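Local coordinates for protein hyaluronidase (Thermobaculum terrenum, PDB 5DIY) that probably acts as a family 84 glycoside hydrolase that removes O-linked N-acetylglucosamine from proteins, crystallised here with its predicted proton donor replaced, at residues 367-370 with 371-374; 355-358 with 359-363; 376-379 with 380-383. One frame throughout, in Å; residues are numbered along the deposited sequence.

Contact 1: residues 367-370 with 371-374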
ATOM      1  N   LYS C 367       9.776  14.440  -9.924  1.00 34.95           N
ATOM      2  CA  LYS C 367       9.166  14.260  -8.611  1.00 34.38           C
ATOM      3  C   LYS C 367       9.085  12.792  -8.164  1.00 31.29           C
ATOM      4  O   LYS C 367       9.265  12.500  -6.985  1.00 29.59           O
ATOM      5  CB  LYS C 367       7.769  14.878  -8.589  1.00 34.71           C
ATOM      6  CG  LYS C 367       7.137  14.823  -7.216  1.00 35.73           C
ATOM      7  CD  LYS C 367       5.863  15.632  -7.151  1.00 37.48           C
ATOM      8  CE  LYS C 367       5.425  15.750  -5.710  1.00 37.73           C
ATOM      9  NZ  LYS C 367       3.967  15.935  -5.626  1.00 38.53           N
ATOM     10  N   PHE C 368       8.785  11.891  -9.094  1.00 30.46           N
ATOM     11  CA  PHE C 368       8.781  10.450  -8.806  1.00 30.89           C
ATOM     12  C   PHE C 368      10.084  10.044  -8.102  1.00 30.70           C
ATOM     13  O   PHE C 368      10.053   9.453  -7.011  1.00 30.72           O
ATOM     14  CB  PHE C 368       8.578   9.636 -10.097  1.00 31.02           C
ATOM     15  CG  PHE C 368       8.647   8.140  -9.901  1.00 30.52           C
ATOM     16  CD1 PHE C 368       9.871   7.463  -9.986  1.00 29.99           C
ATOM     17  CD2 PHE C 368       7.495   7.404  -9.649  1.00 30.01           C
ATOM     18  CE1 PHE C 368       9.941   6.088  -9.803  1.00 30.41           C
ATOM     19  CE2 PHE C 368       7.556   6.026  -9.469  1.00 30.50           C
ATOM     20  CZ  PHE C 368       8.781   5.365  -9.542  1.00 30.44           C
ATOM     21  N   PHE C 369      11.221  10.400  -8.701  1.00 30.40           N
ATOM     22  CA  PHE C 369      12.535  10.020  -8.137  1.00 30.45           C
ATOM     23  C   PHE C 369      12.924  10.775  -6.870  1.00 30.76           C
ATOM     24  O   PHE C 369      13.705  10.252  -6.072  1.00 32.03           O
ATOM     25  CB  PHE C 369      13.632  10.073  -9.203  1.00 29.17           C
ATOM     26  CG  PHE C 369      13.420   9.073 -10.295  1.00 28.61           C
ATOM     27  CD1 PHE C 369      13.575   7.712 -10.041  1.00 28.86           C
ATOM     28  CD2 PHE C 369      12.992   9.468 -11.554  1.00 28.68           C
ATOM     29  CE1 PHE C 369      13.343   6.769 -11.031  1.00 28.01           C
ATOM     30  CE2 PHE C 369      12.765   8.530 -12.552  1.00 28.39           C
ATOM     31  CZ  PHE C 369      12.940   7.180 -12.289  1.00 28.16           C
ATOM     32  N   TRP C 370      12.361  11.968  -6.663  1.00 31.10           N
ATOM     33  CA  TRP C 370      12.422  12.632  -5.351  1.00 31.77           C
ATOM     34  C   TRP C 370      11.661  11.837  -4.278  1.00 30.44           C
ATOM     35  O   TRP C 370      12.149  11.684  -3.165  1.00 29.70           O
ATOM     36  CB  TRP C 370      11.872  14.066  -5.423  1.00 33.18           C
ATOM     37  CG  TRP C 370      11.941  14.791  -4.111  1.00 34.63           C
ATOM     38  CD1 TRP C 370      12.994  15.516  -3.632  1.00 36.16           C
ATOM     39  CD2 TRP C 370      10.924  14.848  -3.104  1.00 36.43           C
ATOM     40  NE1 TRP C 370      12.699  16.022  -2.386  1.00 35.74           N
ATOM     41  CE2 TRP C 370      11.434  15.630  -2.038  1.00 36.41           C
ATOM     42  CE3 TRP C 370       9.631  14.315  -2.997  1.00 36.89           C
ATOM     43  CZ2 TRP C 370      10.691  15.897  -0.874  1.00 36.77           C
ATOM     44  CZ3 TRP C 370       8.888  14.579  -1.835  1.00 37.29           C
ATOM     45  CH2 TRP C 370       9.426  15.364  -0.791  1.00 37.21           C
ATOM     46  N   GLU C 371      10.469  11.340  -4.609  1.00 30.62           N
ATOM     47  CA  GLU C 371       9.664  10.578  -3.634  1.00 31.20           C
ATOM     48  C   GLU C 371      10.306   9.242  -3.235  1.00 30.18           C
ATOM     49  O   GLU C 371      10.310   8.888  -2.057  1.00 30.67           O
ATOM     50  CB  GLU C 371       8.234  10.349  -4.139  1.00 32.15           C
ATOM     51  CG  GLU C 371       7.340  11.567  -3.981  1.00 33.22           C
ATOM     52  CD  GLU C 371       5.938  11.368  -4.515  1.00 33.87           C
ATOM     53  OE1 GLU C 371       5.583  10.234  -4.909  1.00 34.43           O
ATOM     54  OE2 GLU C 371       5.187  12.367  -4.567  1.00 35.39           O
ATOM     55  N   ILE C 372      10.868   8.526  -4.204  1.00 30.32           N
ATOM     56  CA  ILE C 372      11.466   7.209  -3.948  1.00 30.57           C
ATOM     57  C   ILE C 372      12.956   7.240  -3.559  1.00 30.82           C
ATOM     58  O   ILE C 372      13.582   6.187  -3.489  1.00 31.56           O
ATOM     59  CB  ILE C 372      11.239   6.229  -5.133  1.00 30.03           C
ATOM     60  CG1 ILE C 372      12.100   6.572  -6.357  1.00 29.87           C
ATOM     61  CG2 ILE C 372       9.765   6.194  -5.516  1.00 30.35           C
ATOM     62  CD1 ILE C 372      12.501   5.344  -7.146  1.00 30.25           C
ATOM     63  N   ARG C 373      13.510   8.428  -3.289  1.00 31.22           N
ATOM     64  CA  ARG C 373      14.940   8.579  -2.999  1.00 31.45           C
ATOM     65  C   ARG C 373      15.438   7.773  -1.792  1.00 30.11           C
ATOM     66  O   ARG C 373      16.533   7.209  -1.859  1.00 29.04           O
ATOM     67  CB  ARG C 373      15.319  10.058  -2.829  1.00 34.17           C
ATOM     68  CG  ARG C 373      16.819  10.327  -2.802  1.00 36.34           C
ATOM     69  CD  ARG C 373      17.139  11.702  -2.240  1.00 38.73           C
ATOM     70  NE  ARG C 373      16.883  12.763  -3.212  1.00 40.97           N
ATOM     71  CZ  ARG C 373      16.797  14.065  -2.931  1.00 42.15           C
ATOM     72  NH1 ARG C 373      16.924  14.520  -1.683  1.00 43.48           N
ATOM     73  NH2 ARG C 373      16.563  14.926  -3.917  1.00 42.90           N
ATOM     74  N   PRO C 374      14.656   7.715  -0.689  1.00 28.46           N
ATOM     75  CA  PRO C 374      15.105   6.903   0.452  1.00 28.22           C
ATOM     76  C   PRO C 374      15.332   5.424   0.121  1.00 28.40           C
ATOM     77  O   PRO C 374      16.223   4.798   0.699  1.00 28.78           O
ATOM     78  CB  PRO C 374      13.966   7.056   1.465  1.00 28.27           C
ATOM     79  CG  PRO C 374      13.349   8.364   1.123  1.00 27.87           C
ATOM     80  CD  PRO C 374      13.416   8.443  -0.369  1.00 28.13           C
TER

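Contact 2: residues 355-358 with 359-363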
ATOM      1  N   GLN C 355      24.499  -1.501  -9.573  1.00 25.31           N
ATOM      2  CA  GLN C 355      25.204  -0.209  -9.703  1.00 25.58           C
ATOM      3  C   GLN C 355      24.726   0.594 -10.905  1.00 25.82           C
ATOM      4  O   GLN C 355      24.456   1.790 -10.779  1.00 25.98           O
ATOM      5  CB  GLN C 355      26.727  -0.415  -9.801  1.00 25.44           C
ATOM      6  CG  GLN C 355      27.349  -0.877  -8.498  1.00 25.40           C
ATOM      7  CD  GLN C 355      28.801  -1.307  -8.622  1.00 25.54           C
ATOM      8  OE1 GLN C 355      29.293  -1.593  -9.712  1.00 26.23           O
ATOM      9  NE2 GLN C 355      29.492  -1.359  -7.495  1.00 24.81           N
ATOM     10  N   THR C 356      24.633  -0.075 -12.054  1.00 26.14           N
ATOM     11  CA  THR C 356      24.103   0.505 -13.293  1.00 27.63           C
ATOM     12  C   THR C 356      22.674   1.019 -13.099  1.00 28.15           C
ATOM     13  O   THR C 356      22.335   2.117 -13.540  1.00 27.56           O
ATOM     14  CB  THR C 356      24.104  -0.552 -14.421  1.00 28.90           C
ATOM     15  OG1 THR C 356      25.451  -0.933 -14.705  1.00 30.90           O
ATOM     16  CG2 THR C 356      23.449  -0.037 -15.709  1.00 29.48           C
ATOM     17  N   THR C 357      21.852   0.195 -12.448  1.00 27.24           N
ATOM     18  CA  THR C 357      20.468   0.530 -12.142  1.00 26.71           C
ATOM     19  C   THR C 357      20.370   1.766 -11.263  1.00 26.93           C
ATOM     20  O   THR C 357      19.622   2.687 -11.584  1.00 27.20           O
ATOM     21  CB  THR C 357      19.761  -0.652 -11.453  1.00 26.12           C
ATOM     22  OG1 THR C 357      19.698  -1.745 -12.370  1.00 25.05           O
ATOM     23  CG2 THR C 357      18.347  -0.281 -11.007  1.00 26.81           C
ATOM     24  N   TYR C 358      21.117   1.785 -10.164  1.00 27.28           N
ATOM     25  CA  TYR C 358      21.114   2.944  -9.283  1.00 28.76           C
ATOM     26  C   TYR C 358      21.559   4.194 -10.030  1.00 30.04           C
ATOM     27  O   TYR C 358      20.876   5.214  -9.985  1.00 30.04           O
ATOM     28  CB  TYR C 358      22.011   2.744  -8.060  1.00 28.83           C
ATOM     29  CG  TYR C 358      22.210   4.026  -7.291  1.00 29.76           C
ATOM     30  CD1 TYR C 358      21.258   4.455  -6.369  1.00 29.59           C
ATOM     31  CD2 TYR C 358      23.328   4.843  -7.522  1.00 30.85           C
ATOM     32  CE1 TYR C 358      21.417   5.642  -5.676  1.00 30.07           C
ATOM     33  CE2 TYR C 358      23.497   6.040  -6.836  1.00 30.98           C
ATOM     34  CZ  TYR C 358      22.540   6.432  -5.913  1.00 30.19           C
ATOM     35  OH  TYR C 358      22.697   7.599  -5.222  1.00 29.90           O
ATOM     36  N   SER C 359      22.709   4.106 -10.693  1.00 31.21           N
ATOM     37  CA  SER C 359      23.288   5.256 -11.404  1.00 32.78           C
ATOM     38  C   SER C 359      22.315   5.867 -12.413  1.00 33.21           C
ATOM     39  O   SER C 359      22.165   7.084 -12.467  1.00 34.05           O
ATOM     40  CB  SER C 359      24.606   4.861 -12.085  1.00 32.40           C
ATOM     41  OG  SER C 359      25.623   4.661 -11.112  1.00 32.15           O
ATOM     42  N   ARG C 360      21.661   5.008 -13.191  1.00 35.11           N
ATOM     43  CA  ARG C 360      20.630   5.408 -14.156  1.00 37.45           C
ATOM     44  C   ARG C 360      19.488   6.192 -13.497  1.00 36.92           C
ATOM     45  O   ARG C 360      19.177   7.317 -13.908  1.00 34.80           O
ATOM     46  CB  ARG C 360      20.083   4.154 -14.858  1.00 40.28           C
ATOM     47  CG  ARG C 360      18.859   4.344 -15.751  1.00 42.15           C
ATOM     48  CD  ARG C 360      19.134   5.173 -16.986  1.00 43.31           C
ATOM     49  NE  ARG C 360      20.054   4.506 -17.913  1.00 46.10           N
ATOM     50  CZ  ARG C 360      20.267   4.868 -19.181  1.00 47.18           C
ATOM     51  NH1 ARG C 360      19.616   5.894 -19.734  1.00 46.94           N
ATOM     52  NH2 ARG C 360      21.143   4.185 -19.913  1.00 48.50           N
ATOM     53  N   LEU C 361      18.886   5.598 -12.471  1.00 36.74           N
ATOM     54  CA  LEU C 361      17.712   6.188 -11.812  1.00 36.59           C
ATOM     55  C   LEU C 361      18.083   7.432 -10.996  1.00 37.96           C
ATOM     56  O   LEU C 361      17.294   8.376 -10.929  1.00 38.62           O
ATOM     57  CB  LEU C 361      16.988   5.157 -10.930  1.00 34.42           C
ATOM     58  CG  LEU C 361      16.515   3.866 -11.623  1.00 34.12           C
ATOM     59  CD1 LEU C 361      15.963   2.890 -10.592  1.00 33.36           C
ATOM     60  CD2 LEU C 361      15.501   4.120 -12.729  1.00 33.42           C
ATOM     61  N   SER C 362      19.278   7.430 -10.398  1.00 38.91           N
ATOM     62  CA  SER C 362      19.818   8.604  -9.678  1.00 40.99           C
ATOM     63  C   SER C 362      19.988   9.845 -10.565  1.00 41.85           C
ATOM     64  O   SER C 362      19.955  10.967 -10.071  1.00 42.54           O
ATOM     65  CB  SER C 362      21.178   8.280  -9.039  1.00 41.22           C
ATOM     66  OG  SER C 362      22.213   8.226 -10.020  1.00 40.75           O
ATOM     67  N   THR C 363      20.204   9.621 -11.861  1.00 43.57           N
ATOM     68  CA  THR C 363      20.340  10.690 -12.856  1.00 44.41           C
ATOM     69  C   THR C 363      19.022  11.445 -13.152  1.00 44.28           C
ATOM     70  O   THR C 363      19.057  12.591 -13.602  1.00 42.08           O
ATOM     71  CB  THR C 363      20.953  10.109 -14.161  1.00 45.19           C
ATOM     72  OG1 THR C 363      22.235   9.533 -13.866  1.00 45.35           O
ATOM     73  CG2 THR C 363      21.136  11.159 -15.220  1.00 46.49           C
TER

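Contact 3: residues 376-379 with 380-383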
ATOM      1  N   LEU C 376      16.140   4.360  -3.035  1.00 27.60           N
ATOM      2  CA  LEU C 376      17.356   4.398  -3.866  1.00 28.91           C
ATOM      3  C   LEU C 376      18.643   4.467  -3.038  1.00 29.06           C
ATOM      4  O   LEU C 376      19.608   3.770  -3.335  1.00 28.20           O
ATOM      5  CB  LEU C 376      17.325   5.575  -4.847  1.00 29.20           C
ATOM      6  CG  LEU C 376      16.334   5.523  -6.013  1.00 29.74           C
ATOM      7  CD1 LEU C 376      16.266   6.880  -6.704  1.00 29.51           C
ATOM      8  CD2 LEU C 376      16.714   4.438  -7.011  1.00 30.40           C
ATOM      9  N   GLU C 377      18.645   5.305  -2.001  1.00 29.73           N
ATOM     10  CA  GLU C 377      19.811   5.465  -1.130  1.00 30.68           C
ATOM     11  C   GLU C 377      20.190   4.166  -0.430  1.00 30.03           C
ATOM     12  O   GLU C 377      21.352   3.755  -0.460  1.00 29.34           O
ATOM     13  CB  GLU C 377      19.564   6.561  -0.084  1.00 32.69           C
ATOM     14  CG  GLU C 377      19.637   7.977  -0.649  1.00 35.06           C
ATOM     15  CD  GLU C 377      19.241   9.054   0.358  1.00 36.24           C
ATOM     16  OE1 GLU C 377      18.881   8.725   1.506  1.00 38.17           O
ATOM     17  OE2 GLU C 377      19.282  10.249  -0.007  1.00 39.96           O
ATOM     18  N   GLU C 378      19.206   3.524   0.198  1.00 28.70           N
ATOM     19  CA  GLU C 378      19.442   2.247   0.873  1.00 27.28           C
ATOM     20  C   GLU C 378      19.725   1.093  -0.105  1.00 26.65           C
ATOM     21  O   GLU C 378      20.478   0.187   0.231  1.00 26.82           O
ATOM     22  CB  GLU C 378      18.315   1.925   1.862  1.00 27.32           C
ATOM     23  CG  GLU C 378      18.557   2.610   3.201  1.00 27.91           C
ATOM     24  CD  GLU C 378      17.349   2.696   4.112  1.00 27.98           C
ATOM     25  OE1 GLU C 378      16.397   1.894   3.983  1.00 27.80           O
ATOM     26  OE2 GLU C 378      17.366   3.564   5.002  1.00 28.05           O
ATOM     27  N   TYR C 379      19.157   1.152  -1.313  1.00 25.59           N
ATOM     28  CA  TYR C 379      19.511   0.215  -2.392  1.00 25.18           C
ATOM     29  C   TYR C 379      21.009   0.271  -2.726  1.00 25.72           C
ATOM     30  O   TYR C 379      21.672  -0.771  -2.797  1.00 24.83           O
ATOM     31  CB  TYR C 379      18.682   0.521  -3.635  1.00 24.41           C
ATOM     32  CG  TYR C 379      18.812  -0.441  -4.795  1.00 24.37           C
ATOM     33  CD1 TYR C 379      18.159  -1.669  -4.776  1.00 23.78           C
ATOM     34  CD2 TYR C 379      19.535  -0.099  -5.942  1.00 24.06           C
ATOM     35  CE1 TYR C 379      18.236  -2.536  -5.852  1.00 23.58           C
ATOM     36  CE2 TYR C 379      19.619  -0.967  -7.022  1.00 23.54           C
ATOM     37  CZ  TYR C 379      18.967  -2.181  -6.975  1.00 23.44           C
ATOM     38  OH  TYR C 379      19.049  -3.051  -8.034  1.00 22.94           O
ATOM     39  N   LYS C 380      21.538   1.480  -2.922  1.00 26.91           N
ATOM     40  CA  LYS C 380      22.981   1.651  -3.152  1.00 27.59           C
ATOM     41  C   LYS C 380      23.810   1.125  -1.983  1.00 26.18           C
ATOM     42  O   LYS C 380      24.810   0.448  -2.198  1.00 26.25           O
ATOM     43  CB  LYS C 380      23.362   3.116  -3.448  1.00 29.76           C
ATOM     44  CG  LYS C 380      24.870   3.359  -3.411  1.00 31.39           C
ATOM     45  CD  LYS C 380      25.342   4.468  -4.329  1.00 34.31           C
ATOM     46  CE  LYS C 380      26.869   4.518  -4.360  1.00 34.65           C
ATOM     47  NZ  LYS C 380      27.454   4.768  -3.010  1.00 35.04           N
ATOM     48  N   LEU C 381      23.411   1.447  -0.758  1.00 25.75           N
ATOM     49  CA  LEU C 381      24.110   0.931   0.423  1.00 25.46           C
ATOM     50  C   LEU C 381      24.201  -0.606   0.418  1.00 24.96           C
ATOM     51  O   LEU C 381      25.287  -1.159   0.592  1.00 23.01           O
ATOM     52  CB  LEU C 381      23.461   1.441   1.721  1.00 26.75           C
ATOM     53  CG  LEU C 381      24.028   2.702   2.411  1.00 27.78           C
ATOM     54  CD1 LEU C 381      24.726   3.679   1.467  1.00 28.70           C
ATOM     55  CD2 LEU C 381      22.950   3.413   3.218  1.00 27.19           C
ATOM     56  N   TRP C 382      23.078  -1.291   0.189  1.00 23.62           N
ATOM     57  CA  TRP C 382      23.093  -2.766   0.138  1.00 23.75           C
ATOM     58  C   TRP C 382      24.039  -3.264  -0.958  1.00 22.92           C
ATOM     59  O   TRP C 382      24.723  -4.265  -0.778  1.00 22.49           O
ATOM     60  CB  TRP C 382      21.687  -3.349  -0.086  1.00 23.27           C
ATOM     61  CG  TRP C 382      20.770  -3.345   1.118  1.00 22.53           C
ATOM     62  CD1 TRP C 382      19.543  -2.760   1.201  1.00 22.78           C
ATOM     63  CD2 TRP C 382      20.994  -3.985   2.382  1.00 22.48           C
ATOM     64  NE1 TRP C 382      18.992  -2.977   2.441  1.00 22.39           N
ATOM     65  CE2 TRP C 382      19.860  -3.729   3.185  1.00 22.60           C
ATOM     66  CE3 TRP C 382      22.046  -4.738   2.920  1.00 22.37           C
ATOM     67  CZ2 TRP C 382      19.748  -4.201   4.499  1.00 22.91           C
ATOM     68  CZ3 TRP C 382      21.934  -5.207   4.224  1.00 22.73           C
ATOM     69  CH2 TRP C 382      20.792  -4.935   4.999  1.00 22.43           C
ATOM     70  N   THR C 383      24.078  -2.540  -2.077  1.00 23.60           N
ATOM     71  CA  THR C 383      24.992  -2.821  -3.189  1.00 23.25           C
ATOM     72  C   THR C 383      26.465  -2.643  -2.796  1.00 23.83           C
ATOM     73  O   THR C 383      27.301  -3.488  -3.138  1.00 23.20           O
ATOM     74  CB  THR C 383      24.667  -1.930  -4.408  1.00 23.33           C
ATOM     75  OG1 THR C 383      23.250  -1.951  -4.652  1.00 22.83           O
ATOM     76  CG2 THR C 383      25.417  -2.394  -5.657  1.00 22.85           C
TER

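Contact 1: residues 367-370 with 371-374
Ile372 rests its CD1 against two phenylalanines of the preceding turn, 3.8 Å from CE1 of Phe368 and 3.9 Å from CD1 of Phe369. It reaches them because CG1 stands between backbone N and carbonyl carbon (chi1 73°), which leaves CG2 over one face of the Phe368 ring, offset toward the rim. The two rings also meet each other: CD1 of Phe368 lies over the centre of the Phe369 ring, 3.6 Å above its plane. On the polar side the extended chains of Lys367 and Glu371 converge, with NZ of Lys367 a long 3.9 Å salt bridge from OE2 of Glu371. The stronger partner of that ammonium is Glu22, while OE1 of Glu371 accepts a hydrogen bond from the backbone N of Ala264, at the start of helix 262-277 in the catalytic barrel region. CE3 of the Trp370 six-membered ring lies 3.7 Å from CG of Glu371, the indole and carboxylate planes 64° apart. On the indole's pyrrole side CD1 lies over one face of the Arg373 guanidinium, 3.6 Å from NH2, the two planes 77° apart. Beneath these side chains the short helix 367-371 gives way to helix 373-398: Ile372 leaves helical angles and occupies the N-cap position of the second helix. Two backbone bonds close the last turn, Glu371 N to Lys367 O at 2.9 Å and Ile372 N to Phe368 O at 3.1 Å. Around the phenylalanines, Met304 and Leu296 supply the outer apolar layer, and Phe307 touches Ile372.

Contact 2: residues 355-358 with 359-363
Ser359 grips O of Gln355 twice, through its backbone N at 2.9 Å and its OG at 3.1 Å. The two donors come from opposite faces of the carbonyl plane, OG from well above it; chi1 of -71° sets this hydroxyl beside its own N and so near the carbonyl one turn back. Arg360 continues the alpha-helical pattern with N bonded to O of Thr356, while its side chain, bent at chi2 and chi3, leads off toward Asp299 and Asn300. Leu361 turns to the buried side of helix 340-362, the face that packs on helices 301-308 and 373-398 in the helical region beyond the barrel. Its CD1 lies 4.0 Å from CG2 of Thr357, the two side chains running alongside each other, and Met304 and Phe307 of helix 301-308 and Leu376 of helix 373-398 touch it. Ser362 N bonds to Tyr358 O at 2.8 Å, and its CB sits over one face of the Tyr358 ring in a CH-pi contact, 4.1 Å from the centroid and offset toward the rim. The OG of Ser362 turns back to O of Ser359 at 2.7 Å. Thr363 OG1 approaches that same oxygen from the opposite face of its plane, at 2.8 Å.

Contact 3: residues 376-379 with 380-383
Thr383 and Tyr379 meet one turn apart in the long alpha-helix 373-398, part of the helical bundle that follows the catalytic barrel. The tight side of the contact centres on O of Tyr379, which accepts two bonds, from Thr383 N at 3.1 Å and from Thr383 OG1 at 2.7 Å. The donors approach from opposite faces of the carbonyl plane, the hydroxyl tilted 35° from it. With OG1 beside its own backbone N (chi1 -47°), Thr383 folds the hydroxyl back on the helix, a common way for a buried threonine to satisfy its polar group. On the same face the Tyr379 ring makes an edge-to-face pair with Phe307, and Met354 of helix 340-362 touches both Tyr379 and Thr383, while the buried indole of Trp382, lying against the preceding turn, pairs edge to face with Phe432. Glu378 is buried too, and both its carboxylate oxygens are held by the 433-434 region, OE1 by the Thr434 hydroxyl and OE2 by the backbone N of Arg433.

The other side is looser. Glu377 is exposed and joins the contact through its backbone O, which accepts a hydrogen bond from Leu381 N at 3.1 Å. Lys380 meets the preceding turn through CB, near Glu377 O, before its chain leads off and bends at chi4, bringing NZ to a salt bridge with Asp384. Leu381 is partly exposed, and its branched end passes beside the Glu377 carbonyl, with CD1 3.9 Å from O. On the buried side, CD1 of Trp382 rests 3.2 Å from O of Glu378.

The three contacts follow one another in the helical region beyond the eight-stranded barrel, in the chain order contact 2, contact 1, contact 3. Contact 2 lies in the C-terminal part of helix 340-362, contact 1 spans helix 367-371 and the start of helix 373-398, and contact 3 continues along that last helix. Their centres are about 11 to 14 Å apart. Tyr358 packs against Lys380 and Gln355 against Thr383, so contacts 2 and 3 pair two antiparallel helices. Leu361 of contact 2 also touches Phe369 of contact 1 where the chain turns back. Contact 1 in turn reaches the barrel-side helix 262-277, joining barrel to bundle away from the sugar-binding site.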